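Avidin-related protein 4/5 (Gallus gallus, PDB 2OF8) probably binds biotin with high affinity, as avidins do, and here holds a biotin nitroanilide at one end of its beta barrel. Local coordinates at residues Thr75-Gln80 / Thr93-Arg98; Thr11-Ser16 / Val113-Phe118; Tyr33-Ala38 / Val66-Ser71. The protein carries 2 engineered substitutions. All coordinates share one frame; numbering follows the deposited sequence.

How the interactions relate
The three contacts lie on one closed antiparallel barrel of the avidin family and surround the same ligand. Interaction 2 spans the chain, joining residues 11-16 near its start to strand 111-120 near its end; between these come first interaction 3, then interaction 1. Centres of interactions 1 and 2 are about 10 Å apart, and each lies about 13 Å from that of interaction 3. Strand 89-98 pairs with strand 111-120, and strand 74-83 with strand 61-67, so interaction 1 borders both others. Ser16 OG meets Ala36 N where interactions 2 and 3 touch. The example illustrates how sequence-distant segments assemble one pocket, with polar groups at its deep end and aromatic walls around it.

Interaction 1: residues Thr75-Gln80 / Thr93-Arg98; sequences TVFTGQ and TMWLLR. With BNI (5-(2-oxo-hexahydro-thieno[3,4-D]imidazol-6-yl)-pentanoic acid (4-nitro-phenyl)-amide), chain C.
The beta hairpin of strands 74-83 and 89-98 sets Phe77 across from Trp95 as an antiparallel non-hydrogen-bonded pair, both side chains on the face that meets the ligand. On the rungs before and after it, Val76 with Leu96 and Thr78 with Met94 exchange two backbone hydrogen bonds each, all 2.9 Å from N to O. Trp95 holds CG between its backbone N and carbonyl carbon (chi1 54°), which swings the indole away from the partner strand, toward the ligand. Its CB sits over the face of the Phe77 ring, 4.0 Å from the centroid. The two aromatic planes meet obliquely, at 54°. Thr93 OG1, hydrogen-bonded to Asn116 O, lies in the plane of the Phe77 ring at its edge, 3.7 Å from CD2.

The indole face of Trp95 carries ligand atom C6, with CE2 only 3.2 Å from it. Thr75 brings OG1, which is also hydrogen-bonded to Trp68, to 3.4 Å from the sulfur S1. Across from Thr75, Leu97 sets CD2 3.7 Å from ligand C24 in the nitroanilide ring. On the other face of the sheet Val76 CG2 rests on Leu96 CB at 3.9 Å, and Leu96 goes on to pack against Val113 of the fourth subunit. One face lining the ligand site and the other meeting neighbouring subunits is the arrangement typical of the tetrameric avidin barrel.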
loop_
_atom_site.group_PDB
_atom_site.type_symbol
_atom_site.label_atom_id
_atom_site.label_comp_id
_atom_site.label_asym_id
_atom_site.label_seq_id
_atom_site.Cartn_x
_atom_site.Cartn_y
_atom_site.Cartn_z
ATOM N N THR A 75 -0.080 11.408 8.147
ATOM C CA THR A 75 -0.838 10.224 7.728
ATOM C C THR A 75 -2.060 10.627 6.930
ATOM O O THR A 75 -2.725 11.602 7.261
ATOM C CB THR A 75 -1.263 9.386 8.931
ATOM O OG1 THR A 75 -0.081 9.026 9.645
ATOM C CG2 THR A 75 -1.954 8.077 8.509
ATOM N N VAL A 76 -2.369 9.852 5.891
ATOM C CA VAL A 76 -3.659 9.935 5.224
ATOM C C VAL A 76 -4.408 8.617 5.414
ATOM O O VAL A 76 -3.810 7.539 5.397
ATOM C CB VAL A 76 -3.536 10.285 3.729
ATOM C CG1 VAL A 76 -2.990 11.698 3.554
ATOM C CG2 VAL A 76 -2.673 9.280 2.974
ATOM N N PHE A 77 -5.718 8.737 5.611
ATOM C CA PHE A 77 -6.640 7.618 5.739
ATOM C C PHE A 77 -7.680 7.728 4.635
ATOM O O PHE A 77 -8.179 8.826 4.358
ATOM C CB PHE A 77 -7.408 7.663 7.065
ATOM C CG PHE A 77 -6.583 7.387 8.289
ATOM C CD1 PHE A 77 -5.785 8.377 8.840
ATOM C CD2 PHE A 77 -6.649 6.163 8.940
ATOM C CE1 PHE A 77 -5.050 8.149 10.004
ATOM C CE2 PHE A 77 -5.914 5.934 10.112
ATOM C CZ PHE A 77 -5.113 6.929 10.627
ATOM N N THR A 78 -8.062 6.603 4.048
ATOM C CA THR A 78 -9.237 6.574 3.186
ATOM C C THR A 78 -10.035 5.320 3.472
ATOM O O THR A 78 -9.494 4.307 3.909
ATOM C CB THR A 78 -8.818 6.708 1.712
ATOM O OG1 THR A 78 -9.972 6.895 0.883
ATOM C CG2 THR A 78 -8.108 5.462 1.195
ATOM N N GLY A 79 -11.330 5.377 3.237
ATOM C CA GLY A 79 -12.177 4.250 3.553
ATOM C C GLY A 79 -13.620 4.523 3.241
ATOM O O GLY A 79 -13.959 5.454 2.506
ATOM N N GLN A 80 -14.468 3.687 3.825
ATOM C CA GLN A 80 -15.900 3.756 3.601
ATOM C C GLN A 80 -16.620 3.542 4.926
ATOM O O GLN A 80 -16.173 2.760 5.773
ATOM C CB GLN A 80 -16.320 2.719 2.541
ATOM C CG GLN A 80 -17.764 2.833 2.097
ATOM C CD GLN A 80 -18.148 2.004 0.868
ATOM O OE1 GLN A 80 -19.315 2.073 0.436
ATOM N NE2 GLN A 80 -17.235 1.248 0.312
ATOM N N THR A 93 -10.926 1.408 6.932
ATOM C CA THR A 93 -9.924 2.293 6.363
ATOM C C THR A 93 -8.596 1.610 6.109
ATOM O O THR A 93 -8.232 0.605 6.745
ATOM C CB THR A 93 -9.634 3.543 7.254
ATOM O OG1 THR A 93 -8.850 3.192 8.404
ATOM C CG2 THR A 93 -10.899 4.208 7.752
ATOM N N MET A 94 -7.863 2.233 5.205
ATOM C CA MET A 94 -6.453 1.984 5.051
ATOM C C MET A 94 -5.739 3.305 5.047
ATOM O O MET A 94 -6.320 4.350 4.747
ATOM C CB MET A 94 -6.194 1.200 3.783
ATOM C CG MET A 94 -6.851 -0.162 3.850
ATOM S SD MET A 94 -6.218 -1.315 2.687
ATOM C CE MET A 94 -4.632 -1.649 3.386
ATOM N N TRP A 95 -4.466 3.247 5.392
ATOM C CA TRP A 95 -3.695 4.462 5.597
ATOM C C TRP A 95 -2.304 4.359 5.026
ATOM O O TRP A 95 -1.749 3.272 4.858
ATOM C CB TRP A 95 -3.655 4.859 7.081
ATOM C CG TRP A 95 -3.174 3.805 8.039
ATOM C CD1 TRP A 95 -3.943 3.038 8.852
ATOM C CD2 TRP A 95 -1.816 3.433 8.314
ATOM N NE1 TRP A 95 -3.158 2.211 9.618
ATOM C CE2 TRP A 95 -1.845 2.441 9.314
ATOM C CE3 TRP A 95 -0.570 3.876 7.857
ATOM C CZ2 TRP A 95 -0.686 1.863 9.831
ATOM C CZ3 TRP A 95 0.576 3.298 8.367
ATOM C CH2 TRP A 95 0.510 2.297 9.338
ATOM N N LEU A 96 -1.757 5.537 4.729
ATOM C CA LEU A 96 -0.345 5.717 4.395
ATOM C C LEU A 96 0.246 6.732 5.365
ATOM O O LEU A 96 -0.314 7.815 5.560
ATOM C CB LEU A 96 -0.156 6.259 2.975
ATOM C CG LEU A 96 -0.634 5.359 1.840
ATOM C CD1 LEU A 96 -0.576 6.118 0.526
ATOM C CD2 LEU A 96 0.169 4.079 1.744
ATOM N N LEU A 97 1.367 6.375 5.983
ATOM C CA LEU A 97 2.093 7.228 6.907
ATOM C C LEU A 97 3.406 7.622 6.235
ATOM O O LEU A 97 4.264 6.765 5.968
ATOM C CB LEU A 97 2.333 6.502 8.233
ATOM C CG LEU A 97 3.293 7.111 9.265
ATOM C CD1 LEU A 97 3.047 8.540 9.681
ATOM C CD2 LEU A 97 3.292 6.245 10.515
ATOM N N ARG A 98 3.536 8.916 5.940
ATOM C CA ARG A 98 4.716 9.480 5.319
ATOM C C ARG A 98 5.636 10.065 6.374
ATOM O O ARG A 98 5.277 11.010 7.071
ATOM C CB ARG A 98 4.321 10.587 4.348
ATOM C CG ARG A 98 5.511 11.309 3.749
ATOM C CD ARG A 98 6.291 10.466 2.799
ATOM N NE ARG A 98 7.625 10.991 2.533
ATOM C CZ ARG A 98 8.293 10.778 1.404
ATOM N NH1 ARG A 98 7.729 10.159 0.379
ATOM N NH2 ARG A 98 9.539 11.198 1.303
HETATM C C1 BNI C . 4.304 8.751 13.958
HETATM C C10 BNI C . 3.105 9.697 14.104
HETATM C C9 BNI C . 1.852 8.982 14.599
HETATM C C8 BNI C . 1.370 7.940 13.600
HETATM C C7 BNI C . 0.294 7.055 14.193
HETATM C C2 BNI C . -0.186 5.974 13.155
HETATM C C6 BNI C . -1.622 4.993 11.310
HETATM C C4 BNI C . -1.052 4.832 13.762
HETATM C C5 BNI C . -1.861 4.211 12.608
HETATM C C3 BNI C . -3.296 4.921 14.266
HETATM O O2 BNI C . 4.536 7.878 14.789
HETATM O O3 BNI C . -4.369 5.139 14.887
HETATM N N1 BNI C . -3.219 4.315 13.082
HETATM N N2 BNI C . -2.084 5.266 14.685
HETATM S S1 BNI C . -1.265 6.689 11.862
HETATM N N17 BNI C . 5.072 8.835 12.870
HETATM C C18 BNI C . 6.209 8.165 12.497
HETATM C C20 BNI C . 7.336 8.872 11.977
HETATM C C21 BNI C . 8.515 8.146 11.586
HETATM C C22 BNI C . 8.564 6.695 11.734
HETATM C C23 BNI C . 7.435 5.988 12.260
HETATM C C24 BNI C . 6.265 6.705 12.645
HETATM N N25 BNI C . 9.820 5.958 11.324
HETATM O O26 BNI C . 10.765 6.540 10.876
HETATM O O27 BNI C . 9.906 4.769 11.430
#

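Interaction 2: residues Thr11-Ser16 / Val113-Phe118; sequences TNNLGS and VGYNNF. With BNI (5-(2-oxo-hexahydro-thieno[3,4-D]imidazol-6-yl)-pentanoic acid (4-nitro-phenyl)-amide), chain C.
Asn12 and Phe118 form a non-hydrogen-bonded pair where the first and last strands, 8-12 and 111-120, close the barrel, with CB of Asn12 over the face of the Phe118 ring, 3.7 Å from its centroid. Beyond it the amides of Asn12 and Asn116 stack, their planes 9° apart. Each is held by further bonds. Asn12 OD1 is gripped by Leu14 N and Ser16 N, which reach it from opposite faces of its plane; the first bond makes an Asx turn within the type I turn of residues 12-15. Asn12 ND2 is thereby aimed at ligand atom O3, 3.0 Å away, beside Ser16 OG at 2.7 Å. Asn13 OD1 takes Asn116 ND2 at 3.0 Å, almost straight at 178°, and Asn117 N at 3.0 Å from the other face of the carboxamide, while Asn116 OD1 accepts from ligand N1 at 2.8 Å.

The outer side, where Asn13 is exposed, is looser. Its backbone N makes a weak, bent bond to Asn117 O, 3.2 Å long. Asn13 ND2 lies alongside Tyr115, 3.9 Å from CE1, the amide and ring planes nearly parallel; that ring also stacks on Tyr115 of the third subunit.

The two sides thus act as second and first shell: Asn13 fixes the turn of Asn116, and the donors gathered at O3 would probably draw electron density toward the ureido oxygen, strengthening N1 as a donor.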
loop_
_atom_site.group_PDB
_atom_site.type_symbol
_atom_site.label_atom_id
_atom_site.label_comp_id
_atom_site.label_asym_id
_atom_site.label_seq_id
_atom_site.Cartn_x
_atom_site.Cartn_y
_atom_site.Cartn_z
ATOM N N THR A 11 -13.360 5.181 17.968
ATOM C CA THR A 11 -12.116 4.498 18.326
ATOM C C THR A 11 -11.736 3.547 17.227
ATOM O O THR A 11 -12.596 3.114 16.468
ATOM C CB THR A 11 -12.231 3.638 19.553
ATOM O OG1 THR A 11 -13.408 2.855 19.734
ATOM C CG2 THR A 11 -11.082 3.452 20.439
ATOM N N ASN A 12 -10.460 3.181 17.172
ATOM C CA ASN A 12 -10.027 2.126 16.268
ATOM C C ASN A 12 -9.422 0.947 17.003
ATOM O O ASN A 12 -9.321 0.929 18.233
ATOM C CB ASN A 12 -9.153 2.661 15.110
ATOM C CG ASN A 12 -7.749 3.061 15.526
ATOM O OD1 ASN A 12 -7.207 2.599 16.533
ATOM N ND2 ASN A 12 -7.142 3.930 14.723
ATOM N N ASN A 13 -9.053 -0.054 16.223
ATOM C CA ASN A 13 -8.556 -1.315 16.748
ATOM C C ASN A 13 -7.235 -1.189 17.524
ATOM O O ASN A 13 -6.894 -2.090 18.285
ATOM C CB ASN A 13 -8.418 -2.336 15.610
ATOM C CG ASN A 13 -7.531 -1.837 14.500
ATOM O OD1 ASN A 13 -7.891 -0.924 13.753
ATOM N ND2 ASN A 13 -6.347 -2.414 14.402
ATOM N N LEU A 14 -6.497 -0.095 17.320
ATOM C CA LEU A 14 -5.276 0.182 18.077
ATOM C C LEU A 14 -5.528 0.983 19.354
ATOM O O LEU A 14 -4.609 1.208 20.135
ATOM C CB LEU A 14 -4.258 0.934 17.213
ATOM C CG LEU A 14 -3.829 0.253 15.918
ATOM C CD1 LEU A 14 -2.909 1.159 15.121
ATOM C CD2 LEU A 14 -3.181 -1.097 16.181
ATOM N N GLY A 15 -6.764 1.420 19.554
ATOM C CA GLY A 15 -7.131 2.234 20.694
ATOM C C GLY A 15 -7.094 3.728 20.444
ATOM O O GLY A 15 -7.374 4.491 21.359
ATOM N N SER A 16 -6.740 4.167 19.241
ATOM C CA SER A 16 -6.749 5.587 18.939
ATOM C C SER A 16 -8.168 6.130 18.948
ATOM O O SER A 16 -9.124 5.397 18.712
ATOM C CB SER A 16 -6.114 5.845 17.584
ATOM O OG SER A 16 -4.796 5.340 17.573
ATOM N N VAL A 113 2.318 1.597 5.281
ATOM C CA VAL A 113 0.930 1.317 4.967
ATOM C C VAL A 113 0.334 0.443 6.064
ATOM O O VAL A 113 1.025 -0.357 6.695
ATOM C CB VAL A 113 0.811 0.653 3.563
ATOM C CG1 VAL A 113 1.505 -0.702 3.504
ATOM C CG2 VAL A 113 -0.641 0.540 3.115
ATOM N N GLY A 114 -0.965 0.583 6.262
ATOM C CA GLY A 114 -1.675 -0.253 7.208
ATOM C C GLY A 114 -3.169 -0.070 7.100
ATOM O O GLY A 114 -3.671 0.580 6.189
ATOM N N TYR A 115 -3.882 -0.694 8.029
ATOM C CA TYR A 115 -5.337 -0.638 8.084
ATOM C C TYR A 115 -5.799 -0.104 9.428
ATOM O O TYR A 115 -5.060 -0.124 10.407
ATOM C CB TYR A 115 -5.961 -2.020 7.846
ATOM C CG TYR A 115 -5.890 -2.996 9.015
ATOM C CD1 TYR A 115 -6.959 -3.133 9.899
ATOM C CD2 TYR A 115 -4.781 -3.814 9.204
ATOM C CE1 TYR A 115 -6.917 -4.040 10.944
ATOM C CE2 TYR A 115 -4.731 -4.729 10.254
ATOM C CZ TYR A 115 -5.802 -4.842 11.112
ATOM O OH TYR A 115 -5.750 -5.768 12.136
ATOM N N ASN A 116 -7.055 0.319 9.491
ATOM C CA ASN A 116 -7.716 0.523 10.774
ATOM C C ASN A 116 -9.211 0.382 10.588
ATOM O O ASN A 116 -9.768 0.855 9.604
ATOM C CB ASN A 116 -7.455 1.921 11.365
ATOM C CG ASN A 116 -6.141 2.041 12.117
ATOM O OD1 ASN A 116 -5.341 2.925 11.816
ATOM N ND2 ASN A 116 -5.942 1.207 13.142
ATOM N N ASN A 117 -9.851 -0.230 11.574
ATOM C CA ASN A 117 -11.294 -0.319 11.646
ATOM C C ASN A 117 -11.746 0.559 12.802
ATOM O O ASN A 117 -11.195 0.455 13.894
ATOM C CB ASN A 117 -11.677 -1.786 11.855
ATOM C CG ASN A 117 -11.091 -2.699 10.777
ATOM O OD1 ASN A 117 -11.152 -2.371 9.606
ATOM N ND2 ASN A 117 -10.510 -3.833 11.178
ATOM N N PHE A 118 -12.717 1.438 12.550
ATOM C CA PHE A 118 -13.230 2.354 13.567
ATOM C C PHE A 118 -14.692 2.039 13.872
ATOM O O PHE A 118 -15.485 1.759 12.967
ATOM C CB PHE A 118 -13.181 3.824 13.126
ATOM C CG PHE A 118 -11.801 4.392 12.880
ATOM C CD1 PHE A 118 -11.234 5.293 13.774
ATOM C CD2 PHE A 118 -11.106 4.101 11.714
ATOM C CE1 PHE A 118 -9.997 5.862 13.523
ATOM C CE2 PHE A 118 -9.862 4.670 11.463
ATOM C CZ PHE A 118 -9.309 5.544 12.367
HETATM C C1 BNI C . 4.304 8.751 13.958
HETATM C C10 BNI C . 3.105 9.697 14.104
HETATM C C9 BNI C . 1.852 8.982 14.599
HETATM C C8 BNI C . 1.370 7.940 13.600
HETATM C C7 BNI C . 0.294 7.055 14.193
HETATM C C2 BNI C . -0.186 5.974 13.155
HETATM C C6 BNI C . -1.622 4.993 11.310
HETATM C C4 BNI C . -1.052 4.832 13.762
HETATM C C5 BNI C . -1.861 4.211 12.608
HETATM C C3 BNI C . -3.296 4.921 14.266
HETATM O O2 BNI C . 4.536 7.878 14.789
HETATM O O3 BNI C . -4.369 5.139 14.887
HETATM N N1 BNI C . -3.219 4.315 13.082
HETATM N N2 BNI C . -2.084 5.266 14.685
HETATM S S1 BNI C . -1.265 6.689 11.862
HETATM N N17 BNI C . 5.072 8.835 12.870
HETATM C C18 BNI C . 6.209 8.165 12.497
HETATM C C20 BNI C . 7.336 8.872 11.977
HETATM C C21 BNI C . 8.515 8.146 11.586
HETATM C C22 BNI C . 8.564 6.695 11.734
HETATM C C23 BNI C . 7.435 5.988 12.260
HETATM C C24 BNI C . 6.265 6.705 12.645
HETATM N N25 BNI C . 9.820 5.958 11.324
HETATM O O26 BNI C . 10.765 6.540 10.876
HETATM O O27 BNI C . 9.906 4.769 11.430
#

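Interaction 3: residues Tyr33-Ala38 / Val66-Ser71; sequences YLTAVA and VHWNFS. With BNI (5-(2-oxo-hexahydro-thieno[3,4-D]imidazol-6-yl)-pentanoic acid (4-nitro-phenyl)-amide), chain C.
Trp68 points its indole edge at the face of Tyr33 in an offset edge-to-face pair, the planes 89° apart and Trp68 CH2 3.6 Å from Tyr33 CD1. One face of the indole carries ligand atom C9, 3.6 Å above the ring centre, and the opposite face receives Val66 CG1 nearer the rim. The ring of Phe70 has Trp68 CB over one face, while Thr35 CG2 and Ala38 CB approach it obliquely, the latter 3.9 Å from CE2.

Tyr33 turns its hydroxyl end to the ligand: O3 lies in the ring plane and accepts from OH at 2.7 Å. Thr35 splits its two branches between polar and apolar partners. OG1, anti to the backbone N (chi1 -178°), accepts from ligand N2 at 2.9 Å and gives its own hydrogen to Val37 O at 2.7 Å, in the carbonyl plane and on a lone pair. CG2 instead leans on the indole, 3.7 Å from Trp68 CZ3.

An alanine in place of Trp68 would probably open a gap between Tyr33 and the ligand's aliphatic chain and leave Thr75 OG1 without the indole NE1 as its hydrogen-bond partner.

The chemistry is divided accordingly: Tyr33 and Thr35 read the ureido group by directed hydrogen bonds, whereas Trp68 and Phe70 meet the aliphatic chain, and Trp68 also the sulfur, through apolar contact.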
loop_
_atom_site.group_PDB
_atom_site.type_symbol
_atom_site.label_atom_id
_atom_site.label_comp_id
_atom_site.label_asym_id
_atom_site.label_seq_id
_atom_site.Cartn_x
_atom_site.Cartn_y
_atom_site.Cartn_z
ATOM N N TYR A 33 -7.361 13.976 16.260
ATOM C CA TYR A 33 -6.940 12.587 16.277
ATOM C C TYR A 33 -5.947 12.420 17.417
ATOM O O TYR A 33 -4.941 13.121 17.465
ATOM C CB TYR A 33 -6.286 12.212 14.938
ATOM C CG TYR A 33 -6.278 10.730 14.640
ATOM C CD1 TYR A 33 -5.385 9.870 15.271
ATOM C CD2 TYR A 33 -7.157 10.182 13.721
ATOM C CE1 TYR A 33 -5.382 8.503 14.992
ATOM C CE2 TYR A 33 -7.162 8.825 13.437
ATOM C CZ TYR A 33 -6.284 7.987 14.072
ATOM O OH TYR A 33 -6.317 6.649 13.763
ATOM N N LEU A 34 -6.234 11.492 18.326
ATOM C CA LEU A 34 -5.340 11.126 19.415
ATOM C C LEU A 34 -4.874 9.699 19.147
ATOM O O LEU A 34 -5.614 8.739 19.366
ATOM C CB LEU A 34 -6.040 11.231 20.771
ATOM C CG LEU A 34 -5.104 11.056 21.972
ATOM C CD1 LEU A 34 -4.036 12.123 22.017
ATOM C CD2 LEU A 34 -5.909 11.062 23.269
ATOM N N THR A 35 -3.675 9.565 18.600
ATOM C CA THR A 35 -3.146 8.244 18.323
ATOM C C THR A 35 -2.703 7.548 19.605
ATOM O O THR A 35 -2.131 8.170 20.495
ATOM C CB THR A 35 -2.012 8.277 17.287
ATOM O OG1 THR A 35 -1.586 6.926 17.042
ATOM C CG2 THR A 35 -0.780 9.089 17.744
ATOM N N ALA A 36 -2.971 6.248 19.683
ATOM C CA ALA A 36 -2.515 5.439 20.811
ATOM C C ALA A 36 -1.040 5.076 20.689
ATOM O O ALA A 36 -0.414 4.735 21.695
ATOM C CB ALA A 36 -3.356 4.174 20.934
ATOM N N VAL A 37 -0.513 5.111 19.461
ATOM C CA VAL A 37 0.830 4.649 19.150
ATOM C C VAL A 37 1.574 5.671 18.289
ATOM O O VAL A 37 0.973 6.442 17.535
ATOM C CB VAL A 37 0.821 3.281 18.415
ATOM C CG1 VAL A 37 0.294 2.189 19.339
ATOM C CG2 VAL A 37 0.015 3.336 17.113
ATOM N N ALA A 38 2.889 5.667 18.407
ATOM C CA ALA A 38 3.745 6.502 17.579
ATOM C C ALA A 38 5.157 5.948 17.675
ATOM O O ALA A 38 5.450 5.113 18.530
ATOM C CB ALA A 38 3.737 7.942 18.058
ATOM N N VAL A 66 -4.063 13.649 8.604
ATOM C CA VAL A 66 -3.710 14.016 9.964
ATOM C C VAL A 66 -2.325 14.652 9.938
ATOM O O VAL A 66 -1.339 14.026 9.537
ATOM C CB VAL A 66 -3.691 12.811 10.919
ATOM C CG1 VAL A 66 -3.402 13.288 12.343
ATOM C CG2 VAL A 66 -5.003 12.047 10.863
ATOM N N HIS A 67 -2.264 15.913 10.366
ATOM C CA HIS A 67 -1.007 16.620 10.549
ATOM C C HIS A 67 -0.577 16.399 11.996
ATOM O O HIS A 67 -1.105 17.023 12.922
ATOM C CB HIS A 67 -1.194 18.109 10.225
ATOM C CG HIS A 67 -0.131 19.006 10.776
ATOM N ND1 HIS A 67 0.756 19.727 10.007
ATOM C CD2 HIS A 67 0.131 19.341 12.059
ATOM C CE1 HIS A 67 1.527 20.453 10.803
ATOM N NE2 HIS A 67 1.181 20.216 12.053
ATOM N N TRP A 68 0.360 15.485 12.212
ATOM C CA TRP A 68 0.818 15.195 13.564
ATOM C C TRP A 68 1.501 16.442 14.123
ATOM O O TRP A 68 2.371 17.019 13.486
ATOM C CB TRP A 68 1.759 13.986 13.579
ATOM C CG TRP A 68 1.103 12.788 12.985
ATOM C CD1 TRP A 68 1.395 12.212 11.789
ATOM C CD2 TRP A 68 -0.030 12.071 13.507
ATOM N NE1 TRP A 68 0.546 11.163 11.541
ATOM C CE2 TRP A 68 -0.343 11.057 12.578
ATOM C CE3 TRP A 68 -0.794 12.160 14.677
ATOM C CZ2 TRP A 68 -1.382 10.156 12.773
ATOM C CZ3 TRP A 68 -1.832 11.260 14.875
ATOM C CH2 TRP A 68 -2.114 10.268 13.932
ATOM N N ASN A 69 1.109 16.852 15.324
ATOM C CA ASN A 69 1.631 18.085 15.911
ATOM C C ASN A 69 2.926 17.875 16.676
ATOM O O ASN A 69 3.482 18.828 17.218
ATOM C CB ASN A 69 0.589 18.720 16.833
ATOM C CG ASN A 69 -0.393 19.612 16.098
ATOM O OD1 ASN A 69 -0.335 19.785 14.880
ATOM N ND2 ASN A 69 -1.314 20.192 16.855
ATOM N N PHE A 70 3.396 16.632 16.718
ATOM C CA PHE A 70 4.568 16.235 17.499
ATOM C C PHE A 70 5.618 15.530 16.645
ATOM O O PHE A 70 6.599 15.013 17.173
ATOM C CB PHE A 70 4.130 15.321 18.655
ATOM C CG PHE A 70 3.410 14.086 18.200
ATOM C CD1 PHE A 70 2.044 14.103 17.989
ATOM C CD2 PHE A 70 4.104 12.912 17.959
ATOM C CE1 PHE A 70 1.378 12.969 17.548
ATOM C CE2 PHE A 70 3.433 11.776 17.515
ATOM C CZ PHE A 70 2.075 11.813 17.312
ATOM N N SER A 71 5.397 15.497 15.331
ATOM C CA SER A 71 6.248 14.778 14.396
ATOM C C SER A 71 6.281 15.563 13.088
ATOM O O SER A 71 5.382 16.351 12.820
ATOM C CB SER A 71 5.647 13.381 14.156
ATOM O OG SER A 71 6.333 12.614 13.184
HETATM C C1 BNI C . 4.304 8.751 13.958
HETATM C C10 BNI C . 3.105 9.697 14.104
HETATM C C9 BNI C . 1.852 8.982 14.599
HETATM C C8 BNI C . 1.370 7.940 13.600
HETATM C C7 BNI C . 0.294 7.055 14.193
HETATM C C2 BNI C . -0.186 5.974 13.155
HETATM C C6 BNI C . -1.622 4.993 11.310
HETATM C C4 BNI C . -1.052 4.832 13.762
HETATM C C5 BNI C . -1.861 4.211 12.608
HETATM C C3 BNI C . -3.296 4.921 14.266
HETATM O O2 BNI C . 4.536 7.878 14.789
HETATM O O3 BNI C . -4.369 5.139 14.887
HETATM N N1 BNI C . -3.219 4.315 13.082
HETATM N N2 BNI C . -2.084 5.266 14.685
HETATM S S1 BNI C . -1.265 6.689 11.862
HETATM N N17 BNI C . 5.072 8.835 12.870
HETATM C C18 BNI C . 6.209 8.165 12.497
HETATM C C20 BNI C . 7.336 8.872 11.977
HETATM C C21 BNI C . 8.515 8.146 11.586
HETATM C C22 BNI C . 8.564 6.695 11.734
HETATM C C23 BNI C . 7.435 5.988 12.260
HETATM C C24 BNI C . 6.265 6.705 12.645
HETATM N N25 BNI C . 9.820 5.958 11.324
HETATM O O26 BNI C . 10.765 6.540 10.876
HETATM O O27 BNI C . 9.906 4.769 11.430
#